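Local coordinates for protein P-granule scaffold (Caenorhabditis japonica, PDB 5W4A) that probably serves as a scaffold of P granules, the germ granules linked to mRNA repression, and is represented here by its N-terminal domain, at residues 41-46 with 53-58; 82-87 with 177-182; 129-134 with 160-165. All blocks are in the same frame, centred on the assembly; numbering follows the deposited sequence.

Contact 1: 41-46 with 53-58. With EDO (1,2-ethanediol), chain T.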
loop_
_atom_site.group_PDB
_atom_site.type_symbol
_atom_site.label_atom_id
_atom_site.label_comp_id
_atom_site.label_asym_id
_atom_site.label_seq_id
_atom_site.Cartn_x
_atom_site.Cartn_y
_atom_site.Cartn_z
ATOM N N ASN C 41 24.634 22.945 1.224
ATOM C CA ASN C 41 23.362 23.148 1.886
ATOM C C ASN C 41 23.196 22.179 3.060
ATOM O O ASN C 41 23.444 20.972 2.931
ATOM C CB ASN C 41 22.228 22.955 0.885
ATOM C CG ASN C 41 20.875 23.080 1.538
ATOM O OD1 ASN C 41 20.349 22.106 2.052
ATOM N ND2 ASN C 41 20.315 24.288 1.545
ATOM N N SER C 42 22.780 22.712 4.207
ATOM C CA SER C 42 22.783 21.926 5.437
ATOM C C SER C 42 21.708 20.846 5.450
ATOM O O SER C 42 21.894 19.812 6.086
ATOM C CB SER C 42 22.595 22.833 6.651
ATOM O OG SER C 42 21.268 23.333 6.694
ATOM N N PHE C 43 20.570 21.079 4.801
ATOM C CA PHE C 43 19.529 20.051 4.698
ATOM C C PHE C 43 20.036 18.865 3.879
ATOM O O PHE C 43 19.974 17.710 4.330
ATOM C CB PHE C 43 18.273 20.718 4.104
ATOM C CG PHE C 43 17.049 19.832 3.933
ATOM C CD1 PHE C 43 16.888 18.599 4.563
ATOM C CD2 PHE C 43 16.014 20.297 3.130
ATOM C CE1 PHE C 43 15.730 17.835 4.347
ATOM C CE2 PHE C 43 14.872 19.551 2.927
ATOM C CZ PHE C 43 14.724 18.332 3.541
ATOM N N ALA C 44 20.621 19.140 2.707
ATOM C CA ALA C 44 21.212 18.082 1.896
ATOM C C ALA C 44 22.350 17.383 2.624
ATOM O O ALA C 44 22.461 16.148 2.582
ATOM C CB ALA C 44 21.692 18.636 0.562
ATOM N N ALA C 45 23.215 18.142 3.299
ATOM C CA ALA C 45 24.351 17.508 3.952
ATOM C C ALA C 45 23.901 16.532 5.023
ATOM O O ALA C 45 24.488 15.455 5.178
ATOM C CB ALA C 45 25.277 18.574 4.547
ATOM N N TYR C 46 22.875 16.900 5.791
ATOM C CA TYR C 46 22.372 16.019 6.830
ATOM C C TYR C 46 21.703 14.784 6.243
ATOM O O TYR C 46 21.949 13.659 6.687
ATOM C CB TYR C 46 21.397 16.781 7.708
ATOM C CG TYR C 46 20.881 15.998 8.873
ATOM C CD1 TYR C 46 21.701 15.758 9.957
ATOM C CD2 TYR C 46 19.577 15.529 8.912
ATOM C CE1 TYR C 46 21.249 15.068 11.055
ATOM C CE2 TYR C 46 19.108 14.822 10.004
ATOM C CZ TYR C 46 19.955 14.598 11.082
ATOM O OH TYR C 46 19.533 13.906 12.204
ATOM N N LYS C 53 25.087 17.732 11.608
ATOM C CA LYS C 53 24.383 18.941 12.017
ATOM C C LYS C 53 22.974 18.933 11.432
ATOM O O LYS C 53 22.805 18.886 10.212
ATOM C CB LYS C 53 25.157 20.176 11.553
ATOM C CG LYS C 53 24.464 21.519 11.808
ATOM C CD LYS C 53 25.074 22.641 10.949
ATOM C CE LYS C 53 23.996 23.573 10.355
ATOM N NZ LYS C 53 24.495 24.387 9.185
ATOM N N LYS C 54 21.961 18.968 12.301
ATOM C CA LYS C 54 20.582 18.981 11.835
ATOM C C LYS C 54 20.266 20.328 11.185
ATOM O O LYS C 54 20.635 21.382 11.713
ATOM C CB LYS C 54 19.604 18.730 12.987
ATOM C CG LYS C 54 19.839 17.436 13.752
ATOM C CD LYS C 54 19.004 17.406 15.034
ATOM C CE LYS C 54 19.199 16.110 15.827
ATOM N NZ LYS C 54 18.169 15.945 16.904
ATOM N N PRO C 55 19.590 20.335 10.044
ATOM C CA PRO C 55 19.178 21.613 9.449
ATOM C C PRO C 55 18.145 22.310 10.323
ATOM O O PRO C 55 17.409 21.681 11.086
ATOM C CB PRO C 55 18.576 21.209 8.101
ATOM C CG PRO C 55 18.182 19.767 8.298
ATOM C CD PRO C 55 19.171 19.182 9.227
ATOM N N SER C 56 18.086 23.630 10.182
ATOM C CA SER C 56 17.039 24.417 10.813
ATOM C C SER C 56 15.746 24.336 10.005
ATOM O O SER C 56 15.728 23.884 8.859
ATOM C CB SER C 56 17.470 25.875 10.935
ATOM O OG SER C 56 17.610 26.450 9.645
ATOM N N VAL C 57 14.645 24.770 10.630
ATOM C CA VAL C 57 13.390 24.959 9.905
ATOM C C VAL C 57 13.625 25.847 8.689
ATOM O O VAL C 57 13.196 25.533 7.574
ATOM C CB VAL C 57 12.306 25.538 10.840
ATOM C CG1 VAL C 57 11.118 26.060 10.063
ATOM C CG2 VAL C 57 11.811 24.491 11.793
ATOM N N ASP C 58 14.331 26.962 8.880
ATOM C CA ASP C 58 14.584 27.868 7.764
ATOM C C ASP C 58 15.351 27.171 6.641
ATOM O O ASP C 58 15.015 27.332 5.458
ATOM C CB ASP C 58 15.348 29.107 8.245
ATOM C CG ASP C 58 15.883 29.953 7.086
ATOM O OD1 ASP C 58 15.076 30.636 6.421
ATOM O OD2 ASP C 58 17.109 29.922 6.829
HETATM C C1 EDO T . 15.632 14.791 14.314
HETATM O O1 EDO T . 15.172 15.670 15.348
HETATM C C2 EDO T . 16.485 15.522 13.266
HETATM O O2 EDO T . 15.931 16.790 12.859
HETATM O O HOH W 1 24.019 19.692 7.930
#
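The backbone CA of K54 lies over one face of the Y46 ring, 4.1 Å from its centroid in a CH-pi contact, 20° off the normal. The K54 chain then runs beside the tyrosine in the same direction, K54 CG 3.9 Å from Y46 CE1. Y46 holds its CG anti to its own backbone N (chi1 -176°), which carries the phenol along 53-58 and brings Y46 CD1 to 3.3 Å from K53 O. Proline suits position 55, its rigid ring filling the angle between helix and loop: P55 CD packs 3.6 Å from Y46 CB. On the same ring, P55 CB lies 3.7 Å from F43 CA. No direct polar bond joins the segments; a water donates to both S42 O and K53 O, while S42 OG is held by D59. N41 caps the helix, N41 OD1 accepting from A44 N at 3.0 Å in the carbonyl plane. A serine in place of Y46 would probably leave K54 CA and P55 CD without their aromatic partner and open a gap beside the loop. Helix 42-47 is thus tied to the loop entering helix 57-64, while helix 169-179 packs through I178 against F43, Y46 and P55 and sends K177 to a cation-pi contact with Y46.

Contact 2: 82-87 with 177-182. With EDO (1,2-ethanediol), chain T; EDO (1,2-ethanediol), chain Q.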
loop_
_atom_site.group_PDB
_atom_site.type_symbol
_atom_site.label_atom_id
_atom_site.label_comp_id
_atom_site.label_asym_id
_atom_site.label_seq_id
_atom_site.Cartn_x
_atom_site.Cartn_y
_atom_site.Cartn_z
ATOM N N LEU C 82 2.877 19.948 5.595
ATOM C CA LEU C 82 1.892 19.229 6.399
ATOM C C LEU C 82 2.456 17.925 6.940
ATOM O O LEU C 82 2.197 17.555 8.089
ATOM C CB LEU C 82 0.641 18.933 5.590
ATOM C CG LEU C 82 -0.191 20.147 5.197
ATOM C CD1 LEU C 82 -1.397 19.698 4.406
ATOM C CD2 LEU C 82 -0.632 20.899 6.466
ATOM N N ALA C 83 3.191 17.193 6.114
ATOM C CA ALA C 83 3.747 15.918 6.549
ATOM C C ALA C 83 4.807 16.119 7.622
ATOM O O ALA C 83 5.035 15.222 8.433
ATOM C CB ALA C 83 4.334 15.175 5.350
ATOM N N LEU C 84 5.470 17.271 7.629
ATOM C CA LEU C 84 6.534 17.570 8.580
ATOM C C LEU C 84 6.024 18.002 9.948
ATOM O O LEU C 84 6.831 18.118 10.873
ATOM C CB LEU C 84 7.454 18.667 8.023
ATOM C CG LEU C 84 8.394 18.228 6.894
ATOM C CD1 LEU C 84 9.116 19.432 6.266
ATOM C CD2 LEU C 84 9.410 17.190 7.361
ATOM N N GLY C 85 4.737 18.299 10.085
ATOM C CA GLY C 85 4.128 18.424 11.398
ATOM C C GLY C 85 4.068 19.839 11.955
ATOM O O GLY C 85 4.193 20.828 11.232
ATOM N N PRO C 86 3.892 19.963 13.279
ATOM C CA PRO C 86 3.495 21.264 13.844
ATOM C C PRO C 86 4.519 22.380 13.687
ATOM O O PRO C 86 4.123 23.546 13.625
ATOM C CB PRO C 86 3.254 20.934 15.326
ATOM C CG PRO C 86 4.065 19.710 15.580
ATOM C CD PRO C 86 4.008 18.921 14.312
ATOM N N ASP C 87 5.818 22.077 13.621
ATOM C CA ASP C 87 6.809 23.139 13.454
ATOM C C ASP C 87 6.731 23.819 12.090
ATOM O O ASP C 87 7.435 24.809 11.870
ATOM C CB ASP C 87 8.230 22.597 13.645
ATOM C CG ASP C 87 8.528 22.237 15.086
ATOM O OD1 ASP C 87 7.814 22.732 15.980
ATOM O OD2 ASP C 87 9.482 21.469 15.316
ATOM N N LYS C 177 14.776 10.657 8.388
ATOM C CA LYS C 177 15.930 11.404 8.892
ATOM C C LYS C 177 15.490 12.685 9.595
ATOM O O LYS C 177 15.943 12.976 10.716
ATOM C CB LYS C 177 16.892 11.734 7.735
ATOM C CG LYS C 177 17.667 10.551 7.147
ATOM C CD LYS C 177 18.810 10.090 8.046
ATOM C CE LYS C 177 19.885 11.159 8.168
ATOM N NZ LYS C 177 21.088 10.667 8.893
ATOM N N ILE C 178 14.605 13.477 8.956
ATOM C CA ILE C 178 14.272 14.805 9.475
ATOM C C ILE C 178 13.369 14.726 10.695
ATOM O O ILE C 178 13.487 15.550 11.613
ATOM C CB ILE C 178 13.636 15.658 8.361
ATOM C CG1 ILE C 178 14.664 15.895 7.258
ATOM C CG2 ILE C 178 13.059 16.965 8.918
ATOM C CD1 ILE C 178 15.838 16.764 7.681
ATOM N N LEU C 179 12.459 13.759 10.735
ATOM C CA LEU C 179 11.527 13.622 11.841
ATOM C C LEU C 179 12.032 12.708 12.937
ATOM O O LEU C 179 11.300 12.488 13.905
ATOM C CB LEU C 179 10.187 13.106 11.328
ATOM C CG LEU C 179 9.518 14.057 10.332
ATOM C CD1 LEU C 179 8.256 13.405 9.818
ATOM C CD2 LEU C 179 9.252 15.429 10.934
ATOM N N GLY C 180 13.214 12.128 12.781
ATOM C CA GLY C 180 13.771 11.283 13.828
ATOM C C GLY C 180 12.978 10.015 14.052
ATOM O O GLY C 180 12.758 9.614 15.200
ATOM N N LEU C 181 12.533 9.368 12.981
ATOM C CA LEU C 181 11.686 8.197 13.131
ATOM C C LEU C 181 12.459 6.895 13.294
ATOM O O LEU C 181 11.829 5.855 13.520
ATOM C CB LEU C 181 10.731 8.070 11.925
ATOM C CG LEU C 181 9.916 9.345 11.667
ATOM C CD1 LEU C 181 9.052 9.178 10.434
ATOM C CD2 LEU C 181 9.069 9.724 12.860
ATOM N N GLU C 182 13.785 6.903 13.141
ATOM C CA GLU C 182 14.570 5.688 13.339
ATOM C C GLU C 182 14.820 5.481 14.834
ATOM O O GLU C 182 15.410 6.339 15.498
ATOM C CB GLU C 182 15.883 5.763 12.554
ATOM C CG GLU C 182 16.656 4.447 12.621
ATOM C CD GLU C 182 17.970 4.467 11.845
ATOM O OE1 GLU C 182 18.283 5.488 11.201
ATOM O OE2 GLU C 182 18.674 3.438 11.888
HETATM C C1 EDO T . 15.632 14.791 14.314
HETATM O O1 EDO T . 15.172 15.670 15.348
HETATM C C2 EDO T . 16.485 15.522 13.266
HETATM O O2 EDO T . 15.931 16.790 12.859
HETATM C C1 EDO Q . 11.208 18.345 12.733
HETATM O O1 EDO Q . 11.825 17.419 13.645
HETATM C C2 EDO Q . 11.998 19.650 12.670
HETATM O O2 EDO Q . 13.162 19.492 11.850
#
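L84 meets I178 and L179 where two helix C-termini come together in this largely helical domain, and G180 closes one of them with a Schellman motif. The close part is a cluster of methyls, with L179 also resting on two backbone carbonyls. A single methyl, L84 CD2, touches both partners, lying 4.0 Å from I178 CG2 and 4.0 Å from L179 CD2; the two leucines cross at about a right angle. I178 has CG1 anti to its carbonyl carbon (chi1 -65°), which leaves CG2 to face L84 while its other branch leads away toward F43 and Y46 of helix 42-47. Branched aliphatic residues suit this place because their methyls can serve two neighbours at once. F175, one turn earlier on helix 169-179, backs A83 and L84.

The other side is looser and partly open to solvent. There two ethanediol molecules, probably from the crystallisation liquor, donate to I178 O, one through O2 at 3.0 Å and the other through O1 at 3.2 Å, marking a carbonyl at the helix end that small polar molecules can reach. Glycine is needed at 85, where a side chain would jam against the preceding carbonyl, and the positive phi of G180 is readily adopted without one. A83 O accepts from K156 NZ, and L179 CD1 lies 3.9 Å from A83 O; its sister methyl, L179 CD2, rests 3.6 Å from L84 O.

Contact 3: 129-134 with 160-165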
loop_
_atom_site.group_PDB
_atom_site.type_symbol
_atom_site.label_atom_id
_atom_site.label_comp_id
_atom_site.label_asym_id
_atom_site.label_seq_id
_atom_site.Cartn_x
_atom_site.Cartn_y
_atom_site.Cartn_z
ATOM N N LYS C 129 -10.736 6.232 0.353
ATOM C CA LYS C 129 -11.252 6.109 -0.999
ATOM C C LYS C 129 -10.187 6.466 -2.028
ATOM O O LYS C 129 -10.093 5.816 -3.083
ATOM C CB LYS C 129 -12.505 6.979 -1.159
ATOM C CG LYS C 129 -13.689 6.397 -0.411
ATOM C CD LYS C 129 -14.950 7.258 -0.549
ATOM C CE LYS C 129 -15.561 7.140 -1.943
ATOM N NZ LYS C 129 -16.955 7.695 -1.998
ATOM N N ALA C 130 -9.350 7.474 -1.729
ATOM C CA ALA C 130 -8.293 7.874 -2.663
ATOM C C ALA C 130 -7.320 6.736 -2.926
ATOM O O ALA C 130 -6.887 6.529 -4.066
ATOM C CB ALA C 130 -7.517 9.092 -2.141
ATOM N N LYS C 131 -6.951 6.002 -1.881
ATOM C CA LYS C 131 -5.971 4.940 -2.044
ATOM C C LYS C 131 -6.457 3.869 -3.008
ATOM O O LYS C 131 -5.646 3.233 -3.677
ATOM C CB LYS C 131 -5.613 4.340 -0.696
ATOM C CG LYS C 131 -4.414 3.432 -0.750
ATOM C CD LYS C 131 -3.926 3.071 0.627
ATOM C CE LYS C 131 -2.605 2.345 0.493
ATOM N NZ LYS C 131 -2.046 1.996 1.802
ATOM N N LEU C 132 -7.772 3.653 -3.085
ATOM C CA LEU C 132 -8.369 2.673 -3.985
ATOM C C LEU C 132 -8.416 3.130 -5.430
ATOM O O LEU C 132 -8.764 2.323 -6.294
ATOM C CB LEU C 132 -9.797 2.349 -3.524
ATOM C CG LEU C 132 -9.903 1.738 -2.128
ATOM C CD1 LEU C 132 -11.366 1.642 -1.697
ATOM C CD2 LEU C 132 -9.286 0.364 -2.033
ATOM N N GLN C 133 -8.103 4.390 -5.719
ATOM C CA GLN C 133 -8.000 4.824 -7.093
ATOM C C GLN C 133 -6.695 4.313 -7.682
ATOM O O GLN C 133 -5.767 3.920 -6.964
ATOM C CB GLN C 133 -8.075 6.348 -7.197
ATOM C CG GLN C 133 -9.356 6.941 -6.699
ATOM C CD GLN C 133 -9.388 8.448 -6.843
ATOM O OE1 GLN C 133 -8.937 8.999 -7.852
ATOM N NE2 GLN C 133 -9.932 9.121 -5.844
ATOM N N LYS C 134 -6.654 4.246 -9.012
ATOM C CA LYS C 134 -5.528 3.630 -9.702
ATOM C C LYS C 134 -4.426 4.607 -10.131
ATOM O O LYS C 134 -3.530 4.201 -10.887
ATOM C CB LYS C 134 -6.033 2.864 -10.931
ATOM C CG LYS C 134 -7.091 1.853 -10.606
ATOM C CD LYS C 134 -6.484 0.736 -9.835
ATOM C CE LYS C 134 -7.395 -0.534 -9.726
ATOM N NZ LYS C 134 -6.779 -1.477 -8.765
ATOM N N LEU C 160 4.090 6.584 6.453
ATOM C CA LEU C 160 5.061 7.094 5.478
ATOM C C LEU C 160 5.755 5.963 4.722
ATOM O O LEU C 160 6.185 6.134 3.570
ATOM C CB LEU C 160 6.096 7.955 6.191
ATOM C CG LEU C 160 5.635 9.332 6.622
ATOM C CD1 LEU C 160 6.581 9.963 7.628
ATOM C CD2 LEU C 160 5.475 10.231 5.393
ATOM N N SER C 161 5.929 4.810 5.363
ATOM C CA SER C 161 6.554 3.670 4.707
ATOM C C SER C 161 5.788 3.260 3.454
ATOM O O SER C 161 6.381 2.681 2.540
ATOM C CB SER C 161 6.639 2.477 5.664
ATOM O OG SER C 161 7.644 2.667 6.671
ATOM N N GLU C 162 4.488 3.580 3.385
ATOM C CA GLU C 162 3.709 3.250 2.193
ATOM C C GLU C 162 4.242 3.974 0.960
ATOM O O GLU C 162 3.973 3.538 -0.168
ATOM C CB GLU C 162 2.221 3.600 2.405
ATOM C CG GLU C 162 1.521 2.726 3.444
ATOM C CD GLU C 162 1.395 1.289 3.009
ATOM O OE1 GLU C 162 1.072 1.033 1.816
ATOM O OE2 GLU C 162 1.707 0.414 3.844
ATOM N N LEU C 163 5.036 5.045 1.146
ATOM C CA LEU C 163 5.668 5.697 -0.012
ATOM C C LEU C 163 6.539 4.726 -0.801
ATOM O O LEU C 163 6.691 4.876 -2.017
ATOM C CB LEU C 163 6.499 6.903 0.453
ATOM C CG LEU C 163 5.654 8.046 0.960
ATOM C CD1 LEU C 163 6.539 9.051 1.717
ATOM C CD2 LEU C 163 4.883 8.760 -0.183
ATOM N N CYS C 164 7.131 3.727 -0.130
ATOM C CA CYS C 164 7.973 2.752 -0.800
ATOM C C CYS C 164 7.182 1.937 -1.814
ATOM O O CYS C 164 7.769 1.459 -2.778
ATOM C CB CYS C 164 8.638 1.839 0.220
ATOM S SG CYS C 164 9.688 2.756 1.401
ATOM N N GLY C 165 5.852 1.845 -1.656
ATOM C CA GLY C 165 5.023 1.157 -2.629
ATOM C C GLY C 165 4.848 1.902 -3.928
ATOM O O GLY C 165 4.356 1.310 -4.897
#
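K131 reaches E162 through one weak hydrogen bond, K131 NZ to E162 OE1 at 3.3 Å, which forms part of a salt bridge. Lysine suits the place because its long chain can span the 10.7 Å between K131 CA and E162 CA: CG of K131 stands anti to the backbone N (chi1 -168°) and the remainder is extended. The glutamate bends at chi2 (-67°) and meets the lysine at about a right angle. Each charge has a stronger partner across the subunit boundary, K131 NZ pairing with E162 OE2 of the second subunit and E162 OE2 with K131 NZ of that subunit. Both carboxylate oxygens thus face an ammonium group, which probably offsets the close approach of the two E162 side chains and is likely to favour their ionised forms.

Within the 3-10 turn 162-165 the N-H groups of L163, C164 and G165 are met locally, by L160 O, S161 O and E162 O, the last bond 2.9 Å from G165 N to E162 O. L132 O accepts from N196 ND2 of the second subunit, and K134 NZ bridges to D167 and D169 of that subunit. The K131-E162 pair, exchanged in both directions, is what two like subunits related by an approximate twofold would give, and it places the contact at a homodimer interface.

In the fold
Contacts 1 and 2 adjoin, their centres about 13 Å apart, and share helix 169-179: I178 and K177 belong to contact 2 and also reach contact 1. Contact 1 closes first along the chain. Contact 2 then joins the ends of helices 71-84 and 169-179, and both segments of contact 3 fall within the intervening sequence. The centres of contacts 2 and 3 are about 19 Å apart, but L181 and L160 still touch. The centres of contacts 1 and 3 are about 28 Å apart, on opposite sides of the chain's centre. Helix 169-179 and its following loop thus connect one surface of the domain with the subunit interface on the other.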